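Endoglucanase (PDB 1WC2) hydrolyses internal beta-1,4-glucosidic linkages in cellulose and related beta-glucans, acts on soluble carboxymethylcellulose, and also shows expansin activity. Local coordinates at residues A45-Y56 with L129-V140; N1-R9 with T77-Q85. All coordinates share one frame; numbering follows the deposited sequence.

Contact 1. Residues A45-Y56 with L129-V140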
ATOM      1  N   ALA A  45     -12.169  -2.172  -7.114  1.00  9.97           N
ATOM      2  CA  ALA A  45     -12.586  -3.016  -5.993  1.00  9.82           C
ATOM      3  C   ALA A  45     -11.900  -4.379  -5.948  1.00  9.48           C
ATOM      4  O   ALA A  45     -11.670  -4.917  -4.859  1.00  9.47           O
ATOM      5  CB  ALA A  45     -14.113  -3.205  -5.996  1.00  9.96           C
ATOM      6  N   GLY A  46     -11.593  -4.937  -7.129  1.00  9.07           N
ATOM      7  CA  GLY A  46     -11.029  -6.263  -7.239  1.00  9.27           C
ATOM      8  C   GLY A  46      -9.541  -6.247  -7.551  1.00  8.60           C
ATOM      9  O   GLY A  46      -8.951  -7.307  -7.717  1.00 10.37           O
ATOM     10  N   SER A  47      -8.917  -5.064  -7.630  1.00  8.25           N
ATOM     11  CA  SER A  47      -7.487  -4.953  -7.960  1.00  7.83           C
ATOM     12  C   SER A  47      -6.593  -4.965  -6.726  1.00  7.21           C
ATOM     13  O   SER A  47      -7.065  -4.790  -5.597  1.00  7.86           O
ATOM     14  CB  SER A  47      -7.235  -3.652  -8.716  1.00  8.62           C
ATOM     15  OG  SER A  47      -7.759  -3.730 -10.030  1.00 10.77           O
ATOM     16  N   PHE A  48      -5.298  -5.200  -6.959  1.00  6.92           N
ATOM     17  CA  PHE A  48      -4.258  -5.023  -5.957  1.00  6.72           C
ATOM     18  C   PHE A  48      -3.883  -3.532  -5.943  1.00  6.69           C
ATOM     19  O   PHE A  48      -3.045  -3.057  -6.724  1.00  6.90           O
ATOM     20  CB  PHE A  48      -3.050  -5.922  -6.247  1.00  6.89           C
ATOM     21  CG  PHE A  48      -3.277  -7.401  -5.947  1.00  7.50           C
ATOM     22  CD1 PHE A  48      -2.814  -8.374  -6.826  1.00  9.02           C
ATOM     23  CD2 PHE A  48      -3.888  -7.817  -4.761  1.00  8.59           C
ATOM     24  CE1 PHE A  48      -2.989  -9.739  -6.547  1.00  9.01           C
ATOM     25  CE2 PHE A  48      -4.057  -9.181  -4.488  1.00  9.39           C
ATOM     26  CZ  PHE A  48      -3.593 -10.134  -5.379  1.00  9.83           C
ATOM     27  N   VAL A  49      -4.576  -2.800  -5.068  1.00  6.76           N
ATOM     28  CA  VAL A  49      -4.370  -1.373  -4.860  1.00  6.97           C
ATOM     29  C   VAL A  49      -4.200  -1.085  -3.378  1.00  6.37           C
ATOM     30  O   VAL A  49      -4.587  -1.888  -2.525  1.00  6.91           O
ATOM     31  CB  VAL A  49      -5.522  -0.523  -5.479  1.00  7.48           C
ATOM     32  CG1 VAL A  49      -5.538  -0.690  -7.007  1.00  8.25           C
ATOM     33  CG2 VAL A  49      -6.886  -0.856  -4.858  1.00  8.40           C
ATOM     34  N   ALA A  50      -3.624   0.079  -3.093  1.00  6.61           N
ATOM     35  CA  ALA A  50      -3.229   0.432  -1.737  1.00  6.76           C
ATOM     36  C   ALA A  50      -3.413   1.911  -1.440  1.00  6.14           C
ATOM     37  O   ALA A  50      -3.371   2.756  -2.333  1.00  6.17           O
ATOM     38  CB  ALA A  50      -1.780   0.060  -1.508  1.00  7.05           C
ATOM     39  N   ALA A  51      -3.583   2.206  -0.158  1.00  6.04           N
ATOM     40  CA  ALA A  51      -3.478   3.552   0.382  1.00  5.88           C
ATOM     41  C   ALA A  51      -2.118   3.675   1.067  1.00  5.69           C
ATOM     42  O   ALA A  51      -1.799   2.888   1.962  1.00  6.64           O
ATOM     43  CB  ALA A  51      -4.609   3.824   1.369  1.00  6.42           C
ATOM     44  N   ALA A  52      -1.303   4.642   0.646  1.00  5.60           N
ATOM     45  CA  ALA A  52       0.031   4.841   1.226  1.00  5.63           C
ATOM     46  C   ALA A  52       0.010   5.829   2.390  1.00  4.84           C
ATOM     47  O   ALA A  52      -0.662   6.862   2.332  1.00  5.40           O
ATOM     48  CB  ALA A  52       1.005   5.344   0.160  1.00  6.28           C
ATOM     49  N   SER A  53       0.783   5.525   3.424  1.00  5.05           N
ATOM     50  CA  SER A  53       0.971   6.421   4.547  1.00  4.97           C
ATOM     51  C   SER A  53       1.358   7.826   4.040  1.00  5.05           C
ATOM     52  O   SER A  53       2.075   7.976   3.034  1.00  5.12           O
ATOM     53  CB  SER A  53       2.006   5.831   5.520  1.00  4.96           C
ATOM     54  OG  SER A  53       3.205   5.422   4.868  1.00  5.27           O
ATOM     55  N   GLN A  54       0.874   8.855   4.749  1.00  5.02           N
ATOM     56  CA  GLN A  54       0.891  10.239   4.260  1.00  5.08           C
ATOM     57  C   GLN A  54       2.219  10.707   3.677  1.00  5.19           C
ATOM     58  O   GLN A  54       2.246  11.235   2.564  1.00  5.67           O
ATOM     59  CB  GLN A  54       0.462  11.202   5.382  1.00  5.50           C
ATOM     60  CG  GLN A  54       0.635  12.707   5.026  1.00  6.40           C
ATOM     61  CD  GLN A  54      -0.344  13.209   3.954  1.00  6.46           C
ATOM     62  OE1 GLN A  54      -1.528  13.422   4.249  1.00  6.89           O
ATOM     63  NE2 GLN A  54       0.141  13.411   2.725  1.00  7.29           N
ATOM     64  N   MET A  55       3.308  10.592   4.420  1.00  5.32           N
ATOM     65  CA  MET A  55       4.552  11.194   3.927  1.00  6.04           C
ATOM     66  C   MET A  55       5.105  10.485   2.683  1.00  5.53           C
ATOM     67  O   MET A  55       5.787  11.115   1.866  1.00  6.66           O
ATOM     68  CB  MET A  55       5.612  11.231   5.028  0.50  6.17           C
ATOM     69  CG  MET A  55       5.463  12.393   5.977  0.50  7.19           C
ATOM     70  SD  MET A  55       5.817  13.955   5.144  0.50  9.60           S
ATOM     71  CE  MET A  55       7.280  13.855   4.683  0.50  4.21           C
ATOM     72  N   TYR A  56       4.789   9.200   2.508  1.00  5.58           N
ATOM     73  CA  TYR A  56       5.101   8.518   1.250  1.00  5.62           C
ATOM     74  C   TYR A  56       4.145   8.899   0.114  1.00  5.77           C
ATOM     75  O   TYR A  56       4.570   9.118  -1.032  1.00  6.47           O
ATOM     76  CB  TYR A  56       5.162   6.980   1.407  1.00  5.63           C
ATOM     77  CG  TYR A  56       5.855   6.368   0.196  1.00  5.68           C
ATOM     78  CD1 TYR A  56       7.249   6.377   0.099  1.00  6.45           C
ATOM     79  CD2 TYR A  56       5.138   5.875  -0.898  1.00  5.99           C
ATOM     80  CE1 TYR A  56       7.906   5.906  -1.026  1.00  7.42           C
ATOM     81  CE2 TYR A  56       5.797   5.388  -2.038  1.00  6.86           C
ATOM     82  CZ  TYR A  56       7.185   5.410  -2.086  1.00  6.89           C
ATOM     83  OH  TYR A  56       7.873   4.962  -3.203  1.00  7.97           O
ATOM     84  N   LEU A 129       7.539   2.774   6.010  1.00  5.74           N
ATOM     85  CA  LEU A 129       6.415   2.825   5.065  1.00  5.64           C
ATOM     86  C   LEU A 129       5.299   1.922   5.597  1.00  5.49           C
ATOM     87  O   LEU A 129       5.577   0.855   6.158  1.00  5.72           O
ATOM     88  CB  LEU A 129       6.859   2.334   3.672  1.00  5.98           C
ATOM     89  CG  LEU A 129       5.770   2.228   2.594  1.00  6.49           C
ATOM     90  CD1 LEU A 129       5.149   3.587   2.284  1.00  7.13           C
ATOM     91  CD2 LEU A 129       6.345   1.596   1.325  1.00  7.68           C
ATOM     92  N   HIS A 130       4.050   2.360   5.409  1.00  5.59           N
ATOM     93  CA  HIS A 130       2.880   1.534   5.671  1.00  5.70           C
ATOM     94  C   HIS A 130       1.929   1.589   4.480  1.00  5.90           C
ATOM     95  O   HIS A 130       1.688   2.670   3.941  1.00  5.91           O
ATOM     96  CB  HIS A 130       2.138   1.983   6.939  1.00  5.70           C
ATOM     97  CG  HIS A 130       0.982   1.120   7.293  0.85  5.49           C
ATOM     98  ND1 HIS A 130       1.140  -0.040   8.023  0.85  5.56           N
ATOM     99  CD2 HIS A 130      -0.331   1.199   6.963  0.85  6.04           C
ATOM    100  CE1 HIS A 130      -0.039  -0.631   8.137  0.85  6.27           C
ATOM    101  NE2 HIS A 130      -0.948   0.101   7.509  0.85  6.64           N
ATOM    102  N   LEU A 131       1.389   0.430   4.087  1.00  5.88           N
ATOM    103  CA  LEU A 131       0.357   0.370   3.050  1.00  6.35           C
ATOM    104  C   LEU A 131      -0.907  -0.286   3.601  1.00  6.23           C
ATOM    105  O   LEU A 131      -0.854  -1.385   4.161  1.00  7.08           O
ATOM    106  CB  LEU A 131       0.839  -0.424   1.834  1.00  6.99           C
ATOM    107  CG  LEU A 131       2.023   0.147   1.044  1.00  7.47           C
ATOM    108  CD1 LEU A 131       2.279  -0.744  -0.161  1.00 10.14           C
ATOM    109  CD2 LEU A 131       1.816   1.585   0.575  1.00  7.64           C
ATOM    110  N   ASP A 132      -2.041   0.393   3.454  1.00  6.09           N
ATOM    111  CA  ASP A 132      -3.341  -0.233   3.657  1.00  6.37           C
ATOM    112  C   ASP A 132      -3.687  -0.907   2.327  0.65  6.00           C
ATOM    113  O   ASP A 132      -3.634  -0.269   1.276  0.65  6.03           O
ATOM    114  CB  ASP A 132      -4.447   0.768   4.056  0.65  7.40           C
ATOM    115  CG  ASP A 132      -4.399   1.214   5.529  0.65  7.49           C
ATOM    116  OD1 ASP A 132      -3.643   0.662   6.349  0.65  7.71           O
ATOM    117  OD2 ASP A 132      -5.127   2.153   5.926  0.65 11.59           O
ATOM    118  N   LEU A 133      -3.983  -2.203   2.368  1.00  6.32           N
ATOM    119  CA  LEU A 133      -4.234  -2.990   1.165  1.00  6.73           C
ATOM    120  C   LEU A 133      -5.729  -3.245   0.992  1.00  7.02           C
ATOM    121  O   LEU A 133      -6.374  -3.813   1.870  1.00  7.58           O
ATOM    122  CB  LEU A 133      -3.503  -4.343   1.253  1.00  6.97           C
ATOM    123  CG  LEU A 133      -2.010  -4.306   1.636  1.00  7.54           C
ATOM    124  CD1 LEU A 133      -1.434  -5.717   1.721  1.00  9.13           C
ATOM    125  CD2 LEU A 133      -1.234  -3.457   0.663  1.00  8.76           C
ATOM    126  N   GLU A 134      -6.281  -2.838  -0.144  1.00  7.13           N
ATOM    127  CA  GLU A 134      -7.697  -3.090  -0.383  1.00  7.57           C
ATOM    128  C   GLU A 134      -8.007  -4.590  -0.358  1.00  7.75           C
ATOM    129  O   GLU A 134      -7.366  -5.377  -1.062  1.00  7.53           O
ATOM    130  CB  GLU A 134      -8.131  -2.468  -1.701  1.00  7.88           C
ATOM    131  CG  GLU A 134      -9.595  -2.720  -2.065  1.00  8.17           C
ATOM    132  CD  GLU A 134     -10.615  -2.209  -1.029  1.00  8.36           C
ATOM    133  OE1 GLU A 134     -10.466  -1.063  -0.534  1.00  9.18           O
ATOM    134  OE2 GLU A 134     -11.569  -2.949  -0.696  1.00  9.54           O
ATOM    135  N   ASN A 135      -9.024  -4.968   0.427  1.00  7.79           N
ATOM    136  CA  ASN A 135      -9.357  -6.376   0.691  1.00  8.22           C
ATOM    137  C   ASN A 135     -10.861  -6.661   0.760  1.00  8.44           C
ATOM    138  O   ASN A 135     -11.283  -7.714   1.259  1.00  9.20           O
ATOM    139  CB  ASN A 135      -8.685  -6.873   1.970  1.00  8.45           C
ATOM    140  CG  ASN A 135      -8.715  -8.398   2.088  1.00  8.45           C
ATOM    141  OD1 ASN A 135      -8.319  -9.106   1.153  1.00  8.61           O
ATOM    142  ND2 ASN A 135      -9.191  -8.906   3.223  1.00  9.78           N
ATOM    143  N   GLY A 136     -11.653  -5.737   0.235  1.00  8.65           N
ATOM    144  CA  GLY A 136     -13.102  -5.893   0.295  1.00  9.08           C
ATOM    145  C   GLY A 136     -13.619  -7.110  -0.461  1.00  9.47           C
ATOM    146  O   GLY A 136     -14.726  -7.583  -0.188  1.00 11.19           O
ATOM    147  N   ARG A 137     -12.832  -7.623  -1.416  1.00  8.95           N
ATOM    148  CA  ARG A 137     -13.180  -8.830  -2.168  1.00  9.36           C
ATOM    149  C   ARG A 137     -12.268 -10.010  -1.816  1.00  9.42           C
ATOM    150  O   ARG A 137     -12.201 -10.993  -2.554  1.00  9.44           O
ATOM    151  CB  ARG A 137     -13.190  -8.518  -3.671  1.00  9.66           C
ATOM    152  CG  ARG A 137     -14.323  -7.560  -4.041  1.00 10.73           C
ATOM    153  CD  ARG A 137     -14.311  -7.113  -5.472  1.00 10.46           C
ATOM    154  NE  ARG A 137     -14.644  -8.203  -6.393  1.00 11.26           N
ATOM    155  CZ  ARG A 137     -15.876  -8.575  -6.736  1.00 11.42           C
ATOM    156  NH1 ARG A 137     -16.934  -7.958  -6.243  1.00 12.17           N
ATOM    157  NH2 ARG A 137     -16.045  -9.574  -7.591  1.00 11.09           N
ATOM    158  N   SER A 138     -11.578  -9.898  -0.672  1.00  9.21           N
ATOM    159  CA  SER A 138     -10.694 -10.933  -0.146  1.00  9.46           C
ATOM    160  C   SER A 138      -9.526 -11.247  -1.091  1.00  8.61           C
ATOM    161  O   SER A 138      -8.945 -12.333  -1.033  1.00  9.67           O
ATOM    162  CB  SER A 138     -11.485 -12.206   0.231  1.00  9.58           C
ATOM    163  OG  SER A 138     -12.449 -11.930   1.238  1.00 11.05           O
ATOM    164  N   GLN A 139      -9.140 -10.273  -1.911  1.00  8.57           N
ATOM    165  CA  GLN A 139      -8.004 -10.491  -2.808  1.00  8.62           C
ATOM    166  C   GLN A 139      -6.688 -10.722  -2.047  1.00  8.42           C
ATOM    167  O   GLN A 139      -5.787 -11.422  -2.537  1.00  8.65           O
ATOM    168  CB  GLN A 139      -7.856  -9.360  -3.826  1.00  8.51           C
ATOM    169  CG  GLN A 139      -7.743  -7.924  -3.262  1.00  8.71           C
ATOM    170  CD  GLN A 139      -9.094  -7.203  -3.213  1.00  8.61           C
ATOM    171  OE1 GLN A 139     -10.018  -7.636  -2.515  1.00  8.84           O
ATOM    172  NE2 GLN A 139      -9.215  -6.121  -3.965  1.00  8.03           N
ATOM    173  N   VAL A 140      -6.565 -10.123  -0.864  1.00  8.00           N
ATOM    174  CA  VAL A 140      -5.360 -10.281  -0.049  1.00  8.18           C
ATOM    175  C   VAL A 140      -5.500 -11.445   0.942  1.00  8.36           C
ATOM    176  O   VAL A 140      -4.654 -12.323   0.974  1.00  8.87           O
ATOM    177  CB  VAL A 140      -4.946  -8.958   0.648  1.00  8.43           C
ATOM    178  CG1 VAL A 140      -3.667  -9.143   1.463  1.00  8.33           C
ATOM    179  CG2 VAL A 140      -4.751  -7.851  -0.395  1.00  8.95           C
TER
HETATM  180  O   HOH W   1     -13.064  -4.403  -2.568  1.00 12.38           O
HETATM  181  O   HOH W   2      -5.139  -4.813  -2.729  1.00  9.65           O

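Contact 2. Residues N1-R9 with T77-Q85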
ATOM      1  N   ASN A   1       5.049 -12.271  14.783  1.00  9.56           N
ATOM      2  CA  ASN A   1       6.393 -11.837  15.233  1.00  8.98           C
ATOM      3  C   ASN A   1       7.063 -10.938  14.189  1.00  8.23           C
ATOM      4  O   ASN A   1       7.024 -11.249  12.992  1.00  8.37           O
ATOM      5  CB  ASN A   1       7.276 -13.065  15.495  1.00 10.21           C
ATOM      6  CG  ASN A   1       7.388 -13.982  14.266  1.00 11.77           C
ATOM      7  OD1 ASN A   1       6.379 -14.355  13.667  1.00 14.84           O
ATOM      8  ND2 ASN A   1       8.619 -14.327  13.882  1.00 14.75           N
ATOM      9  N   GLN A   2       7.684  -9.849  14.640  1.00  7.81           N
ATOM     10  CA  GLN A   2       8.423  -8.961  13.748  1.00  8.12           C
ATOM     11  C   GLN A   2       9.808  -9.547  13.467  1.00  8.59           C
ATOM     12  O   GLN A   2      10.622  -9.711  14.381  1.00 10.19           O
ATOM     13  CB  GLN A   2       8.553  -7.563  14.361  1.00  7.81           C
ATOM     14  CG  GLN A   2       7.220  -6.852  14.560  1.00  8.23           C
ATOM     15  CD  GLN A   2       7.414  -5.460  15.132  1.00  8.64           C
ATOM     16  OE1 GLN A   2       7.508  -5.278  16.346  1.00 11.07           O
ATOM     17  NE2 GLN A   2       7.510  -4.480  14.260  1.00  8.67           N
ATOM     18  N   LYS A   3      10.071  -9.866  12.206  1.00  7.92           N
ATOM     19  CA  LYS A   3      11.388 -10.350  11.783  1.00  8.41           C
ATOM     20  C   LYS A   3      12.312  -9.213  11.340  1.00  8.19           C
ATOM     21  O   LYS A   3      13.533  -9.394  11.304  1.00  9.40           O
ATOM     22  CB  LYS A   3      11.250 -11.383  10.671  1.00  8.56           C
ATOM     23  CG  LYS A   3      10.498 -12.645  11.113  1.00  9.57           C
ATOM     24  CD  LYS A   3      10.275 -13.651   9.985  1.00 10.60           C
ATOM     25  CE  LYS A   3      11.564 -14.347   9.559  1.00 11.92           C
ATOM     26  NZ  LYS A   3      11.304 -15.347   8.484  1.00 12.37           N
ATOM     27  N   CYS A   4      11.747  -8.060  10.983  1.00  7.78           N
ATOM     28  CA  CYS A   4      12.536  -6.866  10.696  1.00  7.47           C
ATOM     29  C   CYS A   4      13.019  -6.247  12.005  1.00  8.33           C
ATOM     30  O   CYS A   4      12.336  -6.360  13.031  1.00  9.85           O
ATOM     31  CB  CYS A   4      11.704  -5.848   9.926  1.00  7.62           C
ATOM     32  SG  CYS A   4      11.005  -6.460   8.373  1.00  6.99           S
ATOM     33  N   SER A   5      14.180  -5.597  11.960  1.00  8.48           N
ATOM     34  CA  SER A   5      14.797  -5.009  13.155  1.00  9.86           C
ATOM     35  C   SER A   5      15.499  -3.709  12.802  1.00  9.98           C
ATOM     36  O   SER A   5      15.777  -3.425  11.637  1.00  9.98           O
ATOM     37  CB  SER A   5      15.788  -5.981  13.803  1.00 11.40           C
ATOM     38  OG  SER A   5      16.831  -6.301  12.930  1.00 13.72           O
ATOM     39  N   GLY A   6      15.805  -2.939  13.835  1.00 11.24           N
ATOM     40  CA  GLY A   6      16.448  -1.651  13.687  1.00 11.77           C
ATOM     41  C   GLY A   6      15.455  -0.514  13.528  1.00 11.86           C
ATOM     42  O   GLY A   6      14.238  -0.715  13.525  1.00 11.74           O
ATOM     43  N   ASN A   7      15.991   0.694  13.404  1.00 12.44           N
ATOM     44  CA  ASN A   7      15.198   1.907  13.269  1.00 13.12           C
ATOM     45  C   ASN A   7      15.679   2.677  12.037  1.00 12.23           C
ATOM     46  O   ASN A   7      16.817   3.189  12.036  1.00 14.10           O
ATOM     47  CB  ASN A   7      15.351   2.775  14.521  1.00 14.32           C
ATOM     48  CG  ASN A   7      14.614   4.094  14.411  1.00 17.43           C
ATOM     49  OD1 ASN A   7      13.628   4.213  13.682  1.00 19.40           O
ATOM     50  ND2 ASN A   7      15.086   5.092  15.152  1.00 19.77           N
ATOM     51  N   PRO A   8      14.880   2.761  10.971  1.00 10.55           N
ATOM     52  CA  PRO A   8      13.618   2.038  10.765  1.00  9.43           C
ATOM     53  C   PRO A   8      13.869   0.541  10.577  1.00  8.31           C
ATOM     54  O   PRO A   8      15.013   0.102  10.382  1.00  8.33           O
ATOM     55  CB  PRO A   8      13.051   2.669   9.485  1.00 10.26           C
ATOM     56  CG  PRO A   8      14.039   3.609   8.981  1.00 12.08           C
ATOM     57  CD  PRO A   8      15.239   3.603   9.827  1.00 11.05           C
ATOM     58  N   ARG A   9      12.783  -0.223  10.582  1.00  7.44           N
ATOM     59  CA  ARG A   9      12.837  -1.667  10.502  1.00  7.95           C
ATOM     60  C   ARG A   9      13.364  -2.124   9.136  1.00  7.13           C
ATOM     61  O   ARG A   9      12.883  -1.675   8.095  1.00  7.71           O
ATOM     62  CB  ARG A   9      11.431  -2.254  10.722  1.00  9.25           C
ATOM     63  CG  ARG A   9      10.823  -2.033  12.082  1.00 11.14           C
ATOM     64  CD  ARG A   9      11.067  -3.175  13.044  1.00 12.86           C
ATOM     65  NE  ARG A   9      10.615  -2.884  14.407  1.00 11.99           N
ATOM     66  CZ  ARG A   9      10.758  -3.704  15.440  1.00 11.10           C
ATOM     67  NH1 ARG A   9      11.323  -4.891  15.277  1.00 10.45           N
ATOM     68  NH2 ARG A   9      10.333  -3.338  16.644  1.00 13.31           N
ATOM     69  N   THR A  77       6.749 -11.042   1.379  1.00  6.93           N
ATOM     70  CA  THR A  77       6.532 -11.364   2.790  1.00  7.02           C
ATOM     71  C   THR A  77       7.833 -11.811   3.448  1.00  7.00           C
ATOM     72  O   THR A  77       8.641 -12.531   2.845  1.00  7.66           O
ATOM     73  CB  THR A  77       5.468 -12.460   2.968  1.00  7.44           C
ATOM     74  OG1 THR A  77       5.887 -13.646   2.275  1.00  8.00           O
ATOM     75  CG2 THR A  77       4.121 -12.027   2.381  1.00  8.08           C
ATOM     76  N   THR A  78       8.056 -11.363   4.678  1.00  7.02           N
ATOM     77  CA  THR A  78       9.192 -11.827   5.469  1.00  7.48           C
ATOM     78  C   THR A  78       8.897 -13.143   6.188  1.00  8.33           C
ATOM     79  O   THR A  78       9.828 -13.827   6.618  1.00  9.29           O
ATOM     80  CB  THR A  78       9.581 -10.812   6.547  1.00  7.30           C
ATOM     81  OG1 THR A  78       8.490 -10.685   7.473  1.00  7.54           O
ATOM     82  CG2 THR A  78       9.879  -9.420   5.960  1.00  7.16           C
ATOM     83  N   GLY A  79       7.614 -13.474   6.333  1.00  8.35           N
ATOM     84  CA  GLY A  79       7.159 -14.537   7.210  1.00  9.39           C
ATOM     85  C   GLY A  79       6.614 -14.019   8.541  1.00  9.19           C
ATOM     86  O   GLY A  79       5.953 -14.772   9.267  1.00 11.61           O
ATOM     87  N   GLY A  80       6.900 -12.760   8.882  1.00  8.46           N
ATOM     88  CA  GLY A  80       6.460 -12.161  10.136  1.00  8.04           C
ATOM     89  C   GLY A  80       5.180 -11.348  10.029  1.00  7.54           C
ATOM     90  O   GLY A  80       4.551 -11.266   8.978  1.00  7.55           O
ATOM     91  N   TYR A  81       4.816 -10.746  11.154  1.00  7.23           N
ATOM     92  CA  TYR A  81       3.601  -9.958  11.307  1.00  7.13           C
ATOM     93  C   TYR A  81       3.689  -9.258  12.671  1.00  6.71           C
ATOM     94  O   TYR A  81       4.437  -9.688  13.547  1.00  7.48           O
ATOM     95  CB  TYR A  81       2.344 -10.846  11.203  1.00  7.29           C
ATOM     96  CG  TYR A  81       2.267 -11.945  12.248  1.00  8.28           C
ATOM     97  CD1 TYR A  81       1.589 -11.743  13.453  1.00  9.58           C
ATOM     98  CD2 TYR A  81       2.879 -13.182  12.045  1.00  9.38           C
ATOM     99  CE1 TYR A  81       1.515 -12.743  14.425  1.00 11.18           C
ATOM    100  CE2 TYR A  81       2.809 -14.195  13.025  1.00 11.04           C
ATOM    101  CZ  TYR A  81       2.122 -13.961  14.199  1.00 11.60           C
ATOM    102  OH  TYR A  81       2.037 -14.944  15.161  1.00 14.25           O
ATOM    103  N   VAL A  82       2.939  -8.180  12.857  1.00  6.33           N
ATOM    104  CA  VAL A  82       2.901  -7.493  14.143  1.00  6.72           C
ATOM    105  C   VAL A  82       2.029  -8.300  15.107  1.00  6.58           C
ATOM    106  O   VAL A  82       0.873  -8.577  14.775  1.00  6.71           O
ATOM    107  CB  VAL A  82       2.367  -6.065  13.984  1.00  6.95           C
ATOM    108  CG1 VAL A  82       2.130  -5.428  15.353  1.00  7.51           C
ATOM    109  CG2 VAL A  82       3.338  -5.232  13.151  1.00  7.39           C
ATOM    110  N   PRO A  83       2.554  -8.708  16.279  1.00  7.07           N
ATOM    111  CA  PRO A  83       1.753  -9.501  17.224  1.00  7.24           C
ATOM    112  C   PRO A  83       0.398  -8.857  17.538  1.00  7.28           C
ATOM    113  O   PRO A  83       0.306  -7.655  17.817  1.00  7.56           O
ATOM    114  CB  PRO A  83       2.650  -9.579  18.465  1.00  8.01           C
ATOM    115  CG  PRO A  83       4.019  -9.490  17.933  1.00  8.34           C
ATOM    116  CD  PRO A  83       3.926  -8.509  16.790  1.00  7.51           C
ATOM    117  N   GLY A  84      -0.655  -9.667  17.450  1.00  7.32           N
ATOM    118  CA  GLY A  84      -2.013  -9.237  17.711  1.00  7.85           C
ATOM    119  C   GLY A  84      -2.641  -8.363  16.635  1.00  7.75           C
ATOM    120  O   GLY A  84      -3.766  -7.892  16.807  1.00  9.61           O
ATOM    121  N   GLN A  85      -1.925  -8.135  15.524  1.00  7.24           N
ATOM    122  CA  GLN A  85      -2.363  -7.264  14.433  0.65  7.30           C
ATOM    123  C   GLN A  85      -2.099  -7.913  13.063  1.00  7.57           C
ATOM    124  O   GLN A  85      -1.894  -7.213  12.067  1.00  8.67           O
ATOM    125  CB  GLN A  85      -1.628  -5.916  14.495  0.65  7.79           C
ATOM    126  CG  GLN A  85      -1.975  -5.054  15.694  0.65  9.69           C
ATOM    127  CD  GLN A  85      -3.234  -4.225  15.553  0.65 11.92           C
ATOM    128  OE1 GLN A  85      -4.050  -4.438  14.665  0.65 11.89           O
ATOM    129  NE2 GLN A  85      -3.361  -3.224  16.416  0.65 14.37           N
TER
HETATM  130  O   HOH W   3       4.152 -13.281  17.192  1.00 14.66           O

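Contact 1. Residues A45-Y56 with L129-V140
Ala-51 and Asp-132 form an antiparallel hydrogen-bonded pair between strands 49-53 and 129-134, whose N-to-C directions differ by 152°; each N reaches the other's O at 2.9 Å. Ala-50 with Leu-133 and Ala-52 with Leu-131 flank it as non-hydrogen-bonded pairs. Beyond them Glu-134 N bonds to Val-49 O, and Ser-53 N to His-130 O. The bond back, from His-130 N, ends on Ser-53 OG at 3.2 Å, so a serine extends the pairing at the helix start.

The short methyls of Ala-50 and Ala-52 leave room for leucine branches: Leu-131 CD2 meets Ala-52 CB at 3.9 Å. Gln-139 fits because its amide nitrogen carries two hydrogens: NE2 grips Ala-45 O at 2.9 Å and Ser-47 O at 3.0 Å from above both carbonyl planes, while OE1 accepts from Arg-137 N. Its CG lies between backbone N and carbonyl carbon (chi1 55°), and a bend at chi2 brings NE2 back. Gln-139 O lies at the Phe-48 ring's edge, 3.4 Å from CE2. On the face of Ala-51, one conformer of His-130 donates from NE2 to Asp-132 OD1 in the imidazole plane, and ND1 bonds to Ser-18; both side chains also take a second position. Glu-134 binds His-23 and the backbone of Asp-24, the probable nucleophile. With Asp-132 as probable proton donor, the pairing probably forms part of the active site in the family 45 double-psi beta-barrel.

Contact 2. Residues N1-R9 with T77-Q85
Asn-1 meets Tyr-81 through both ends of its backbone: its terminal N donates to Tyr-81 O at 2.9 Å, and its O accepts from Tyr-81 N at the same length, from above the carbonyl plane. The terminal nitrogen also sits over the centre of the Tyr-81 ring, 3.3 Å above one face. Tyr-81 CG, placed between its backbone N and carbonyl carbon (chi1 60°), turns the aromatic face under that nitrogen, a setting in which a probably charged amino group would meet the pi cloud. The side-chain amide stands almost perpendicular to the ring, with Asn-1 OD1 3.6 Å from Tyr-81 CE2. Gly-80 suits the crossing because a CB there would collide with Asn-1 O.

Gln-2 lays its CG beside Pro-83, and its NE2 turns off to Tyr-127 and the carbonyl of Tyr-125. The arm lies against the corner at Gly-79, where the chain leaves the barrel sheet; there Thr-78 OG1 accepts from Gly-80 N at 3.0 Å, an ST turn, and the same hydroxyl also bonds to Glu-149.

Lys-3 reaches across this corner, its chain bent at chi3 (71°) to bring NZ 2.8 Å from Thr-78 O, while CD passes 3.7 Å from Gly-80 N. The ammonium also makes a salt bridge to Glu-91. A methionine here would probably leave Thr-78 O without this donor and the Glu-91 charge without its mate. Next comes Cys-4, disulfide-bonded to Cys-16; its SG rests 4.0 Å from Thr-78 CG2, sulfur against methyl.

From the N terminus the chain lays down residues 1-9, then strands 10-11 and 14-22, before reaching 45-56, the first half of contact 1. It next runs through strand 72-78 to 77-85, which returns to the N-terminal arm and closes contact 2. Strands 94-100 and 102-103 follow before 129-140 comes back to 45-56 and closes contact 1. The two closures cross rather than nest. Contact 1 joins two strands near the centre of the chain, whereas contact 2 ties the arm to the corner that follows strand 72-78, farther out; their centres lie about 18 Å apart and the contacts do not touch. Both reach one sheet, where strand 148-155 pairs with 72-78 and 14-22, and 14-22 with 129-134.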